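Local coordinates for geranyltranstransferase (IspA) (Helicobacter pylori, PDB 3LLW), which probably joins isoprenoid diphosphates head to tail as a magnesium-dependent prenyltransferase of the FPP/GGPP synthase family, at residues I149-L152 / S153-G157; E19-L22 / K23-L27. All coordinates share one frame; numbering follows the deposited sequence.

Contact 1 (I149-L152 / S153-G157); sequences IKIL and SANGG
Ser153 and Asn155 each turn a side-chain donor back onto a carbonyl one helical turn earlier. Ser153 OG donates to Ile149 O at 2.6 Å. Its hydroxyl lies between the backbone N and the carbonyl carbon (chi1 62°), which aims it at the preceding turn. Ile149 O also accepts from Ser153 N at 2.9 Å, and the two donors arrive from opposite faces of the carbonyl plane. Asn155 does something similar with its amide. Asn155 ND2 donates to Ile151 O at 2.7 Å in a nearly straight bond (167° at the hydrogen). The oxygen lies close to the amide plane of Asn155, but the donor is tilted from the plane of the carbonyl. Asn155 N also donates to Ile151 O, at 3.1 Å.

Plain helical bonds complete the ladder. Ala154 N donates to Lys150 O, and Gly156 N donates to Leu152 O at 2.8 Å.

Van der Waals contact adds little. The Ile151 and Asn155 side chains run side by side, pointing the same way. Ile151 CG2 is anti to the backbone N and lies 3.7 Å from Asn155 ND2. Ala154 CB sits 3.3 Å from Lys150 O.

The outer surfaces of this turn meet other parts of the dimer. Ile151 packs on Ala195, Met199 and Val202 of helix 178-204. Leu152 reaches Phe132 and Leu135 of helix 117-137. Ser153 and Ala154 pack on Glu133 of the second subunit.

This is the C-terminal end of helix 142-156. Ile149 O and Ile151 O, in the last two turns, each accept from two donors. The buried Ser153 hydroxyl donates its hydrogen bond to Ile149 O, within its own helix. The bond from Asn155 ND2 to Ile151 O limits the rotation of the side-chain amide, while Asn155 N grips the same oxygen.

Contact 2 (E19-L22 / K23-L27); sequences ESFL and KNHHL
Glu19 to Leu22 form the last full turn of helix 6-23, and Lys23 to Leu27 carry the chain out of it. Lys23 N donates to Glu19 O at 3.2 Å. Asn24 N donates to Ser20 O at 2.9 Å. Asn24 is the first residue to leave helical angles, and the bonding weakens there. The last bonds, from Asn24 N to Phe21 O and from His25 N to Leu22 O, are both weak ones spanning three residues. The second of them, His25 N to Leu22 O, measures 3.4 Å.

The main side-chain meeting is between Phe21 and His25. The ring centroids of Phe21 and His25 are 5.8 Å apart and the planes are inclined at 40°, an oblique pair. Phe21 CZ comes nearest, 4.3 Å from His25 ND1. CG of His25 is anti to the backbone N (chi1 -166°), which leads the ring on beyond the helix end while His25 CB rests 3.5 Å from Phe21 O. On another side of the helix, the Lys23 chain bends at its third and fourth torsions. Lys23 NZ ends 4.7 Å from Glu19 OE2, too far for direct contact, though the opposite charges may still attract weakly. Glu19 OE1 forms a salt bridge with Arg50.

The inner side of the turn faces three helices: Phe21 packs on Phe77, Lys78 and Leu81 of helix 73-94, and Leu22 touches Val44 and Leu45 of helix 36-45. His25 meets the ring of Phe41, and its NE2 is hydrogen-bonded to Tyr130 OH of helix 117-137.

In the fold
From the N terminus the chain first reaches contact 2, where helix 6-23 ends and a loop leads to helix 36-45. It then runs through helices 73-94 and 117-137 before contact 1 ends helix 142-156. Each contact is local, and neither closes a long loop. They follow in series, without nesting or crossing. The centres of contact 1 and contact 2 lie about 23 Å apart. The nearest atoms of contact 1 and contact 2 are about 14 Å apart, so the two do not touch. Helices 73-94 and 117-137 relate them, since both contacts pack on these two. Contact 2 adds helix 36-45, and contact 1 adds helix 178-204 and the second subunit. Both contacts lie away from the magnesium-binding residues Asp94 and Asp100.

Contact 1 (I149-L152 / S153-G157)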
loop_
_atom_site.group_PDB
_atom_site.type_symbol
_atom_site.label_atom_id
_atom_site.label_comp_id
_atom_site.label_asym_id
_atom_site.label_seq_id
_atom_site.Cartn_x
_atom_site.Cartn_y
_atom_site.Cartn_z
ATOM N N ILE A 149 7.656 -8.036 2.965
ATOM C CA ILE A 149 6.814 -7.267 2.056
ATOM C C ILE A 149 5.967 -8.143 1.135
ATOM O O ILE A 149 4.750 -7.887 1.012
ATOM C CB ILE A 149 7.635 -6.194 1.304
ATOM C CG1 ILE A 149 8.095 -5.123 2.297
ATOM C CG2 ILE A 149 6.814 -5.546 0.201
ATOM C CD1 ILE A 149 9.007 -4.058 1.708
ATOM N N LYS A 150 6.583 -9.181 0.528
ATOM C CA LYS A 150 5.853 -10.202 -0.251
ATOM C C LYS A 150 4.706 -10.810 0.546
ATOM O O LYS A 150 3.602 -10.995 0.019
ATOM C CB LYS A 150 6.757 -11.394 -0.640
ATOM C CG LYS A 150 7.872 -11.156 -1.630
ATOM C CD LYS A 150 8.400 -12.522 -2.118
ATOM C CE LYS A 150 9.715 -12.410 -2.850
ATOM N NZ LYS A 150 10.047 -13.705 -3.500
ATOM N N ILE A 151 4.984 -11.151 1.806
ATOM C CA ILE A 151 3.980 -11.750 2.687
ATOM C C ILE A 151 2.837 -10.775 3.018
ATOM O O ILE A 151 1.675 -11.101 2.798
ATOM C CB ILE A 151 4.612 -12.310 3.974
ATOM C CG1 ILE A 151 5.506 -13.515 3.634
ATOM C CG2 ILE A 151 3.528 -12.758 4.979
ATOM C CD1 ILE A 151 6.355 -13.959 4.785
ATOM N N LEU A 152 3.176 -9.589 3.514
ATOM C CA LEU A 152 2.155 -8.618 3.957
ATOM C C LEU A 152 1.268 -8.115 2.810
ATOM O O LEU A 152 0.037 -8.057 2.941
ATOM C CB LEU A 152 2.807 -7.449 4.701
ATOM C CG LEU A 152 1.817 -6.527 5.439
ATOM C CD1 LEU A 152 1.222 -7.183 6.698
ATOM C CD2 LEU A 152 2.475 -5.210 5.786
ATOM N N SER A 153 1.898 -7.782 1.686
ATOM C CA SER A 153 1.193 -7.395 0.469
ATOM C C SER A 153 0.273 -8.467 -0.102
ATOM O O SER A 153 -0.867 -8.140 -0.482
ATOM C CB SER A 153 2.164 -6.904 -0.606
ATOM O OG SER A 153 3.084 -7.945 -0.978
ATOM N N ALA A 154 0.737 -9.722 -0.172
ATOM C CA ALA A 154 -0.133 -10.831 -0.630
ATOM C C ALA A 154 -1.356 -11.052 0.255
ATOM O O ALA A 154 -2.452 -11.269 -0.248
ATOM C CB ALA A 154 0.630 -12.128 -0.759
ATOM N N ASN A 155 -1.152 -10.999 1.569
ATOM C CA ASN A 155 -2.165 -11.388 2.526
ATOM C C ASN A 155 -3.087 -10.232 2.931
ATOM O O ASN A 155 -4.204 -10.462 3.378
ATOM C CB ASN A 155 -1.498 -12.001 3.754
ATOM C CG ASN A 155 -0.926 -13.389 3.470
ATOM O OD1 ASN A 155 -1.644 -14.384 3.504
ATOM N ND2 ASN A 155 0.368 -13.448 3.164
ATOM N N GLY A 156 -2.612 -9.002 2.752
ATOM C CA GLY A 156 -3.389 -7.817 3.106
ATOM C C GLY A 156 -4.095 -7.263 1.892
ATOM O O GLY A 156 -4.902 -6.347 2.002
ATOM N N GLY A 157 -3.797 -7.851 0.735
ATOM C CA GLY A 157 -4.243 -7.334 -0.550
ATOM C C GLY A 157 -5.516 -7.947 -1.073
ATOM O O GLY A 157 -6.323 -8.473 -0.297
#

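Contact 2 (E19-L22 / K23-L27)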
loop_
_atom_site.group_PDB
_atom_site.type_symbol
_atom_site.label_atom_id
_atom_site.label_comp_id
_atom_site.label_asym_id
_atom_site.label_seq_id
_atom_site.Cartn_x
_atom_site.Cartn_y
_atom_site.Cartn_z
ATOM N N GLU A 19 4.203 -1.473 22.814
ATOM C CA GLU A 19 3.082 -0.544 22.973
ATOM C C GLU A 19 3.572 0.888 23.218
ATOM O O GLU A 19 2.962 1.852 22.753
ATOM C CB GLU A 19 2.127 -1.034 24.071
ATOM C CG GLU A 19 0.986 -0.059 24.467
ATOM C CD GLU A 19 0.046 0.324 23.310
ATOM O OE1 GLU A 19 -0.690 -0.549 22.801
ATOM O OE2 GLU A 19 0.025 1.513 22.926
ATOM N N SER A 20 4.699 1.020 23.909
ATOM C CA SER A 20 5.249 2.333 24.212
ATOM C C SER A 20 5.851 2.972 22.958
ATOM O O SER A 20 5.638 4.156 22.692
ATOM C CB SER A 20 6.284 2.228 25.329
ATOM O OG SER A 20 6.471 3.484 25.940
ATOM N N PHE A 21 6.591 2.168 22.195
ATOM C CA PHE A 21 7.133 2.544 20.887
ATOM C C PHE A 21 6.059 3.101 19.933
ATOM O O PHE A 21 6.284 4.098 19.252
ATOM C CB PHE A 21 7.827 1.320 20.279
ATOM C CG PHE A 21 8.312 1.501 18.868
ATOM C CD1 PHE A 21 9.630 1.891 18.620
ATOM C CD2 PHE A 21 7.486 1.201 17.780
ATOM C CE1 PHE A 21 10.106 2.028 17.307
ATOM C CE2 PHE A 21 7.950 1.339 16.469
ATOM C CZ PHE A 21 9.261 1.750 16.229
ATOM N N LEU A 22 4.900 2.505 19.940
ATOM C CA LEU A 22 3.840 2.920 19.085
ATOM C C LEU A 22 3.258 4.250 19.548
ATOM O O LEU A 22 2.937 5.093 18.764
ATOM C CB LEU A 22 2.801 1.820 19.039
ATOM C CG LEU A 22 1.469 2.018 18.367
ATOM C CD1 LEU A 22 0.815 0.729 18.084
ATOM C CD2 LEU A 22 0.573 2.895 19.149
ATOM N N LYS A 23 3.151 4.418 20.847
ATOM C CA LYS A 23 2.751 5.676 21.501
ATOM C C LYS A 23 3.703 6.830 21.157
ATOM O O LYS A 23 3.265 7.942 20.907
ATOM C CB LYS A 23 2.670 5.466 23.019
ATOM C CG LYS A 23 2.143 6.648 23.829
ATOM C CD LYS A 23 2.651 6.624 25.279
ATOM C CE LYS A 23 1.698 5.891 26.229
ATOM N NZ LYS A 23 1.771 4.399 26.130
ATOM N N ASN A 24 5.003 6.544 21.111
ATOM C CA ASN A 24 6.028 7.560 20.850
ATOM C C ASN A 24 6.435 7.683 19.395
ATOM O O ASN A 24 7.389 8.397 19.073
ATOM C CB ASN A 24 7.280 7.286 21.692
ATOM C CG ASN A 24 7.064 7.564 23.156
ATOM O OD1 ASN A 24 6.434 8.559 23.530
ATOM N ND2 ASN A 24 7.585 6.684 24.001
ATOM N N HIS A 25 5.729 6.972 18.522
ATOM C CA HIS A 25 5.988 7.049 17.095
ATOM C C HIS A 25 5.350 8.320 16.557
ATOM O O HIS A 25 4.133 8.490 16.622
ATOM C CB HIS A 25 5.457 5.813 16.363
ATOM C CG HIS A 25 5.982 5.680 14.971
ATOM N ND1 HIS A 25 7.246 5.202 14.697
ATOM C CD2 HIS A 25 5.433 5.997 13.777
ATOM C CE1 HIS A 25 7.447 5.215 13.393
ATOM N NE2 HIS A 25 6.361 5.695 12.812
ATOM N N HIS A 26 6.191 9.222 16.070
ATOM C CA HIS A 26 5.730 10.489 15.525
ATOM C C HIS A 26 6.225 10.627 14.103
ATOM O O HIS A 26 7.385 10.325 13.797
ATOM C CB HIS A 26 6.208 11.679 16.368
ATOM C CG HIS A 26 5.757 11.633 17.797
ATOM N ND1 HIS A 26 4.432 11.743 18.166
ATOM C CD2 HIS A 26 6.459 11.497 18.950
ATOM C CE1 HIS A 26 4.337 11.670 19.482
ATOM N NE2 HIS A 26 5.551 11.521 19.983
ATOM N N LEU A 27 5.323 11.043 13.227
ATOM C CA LEU A 27 5.695 11.397 11.875
ATOM C C LEU A 27 5.567 12.905 11.783
ATOM O O LEU A 27 4.512 13.469 12.111
ATOM C CB LEU A 27 4.809 10.676 10.854
ATOM C CG LEU A 27 4.969 11.063 9.377
ATOM C CD1 LEU A 27 5.315 9.858 8.494
ATOM C CD2 LEU A 27 3.727 11.815 8.874
#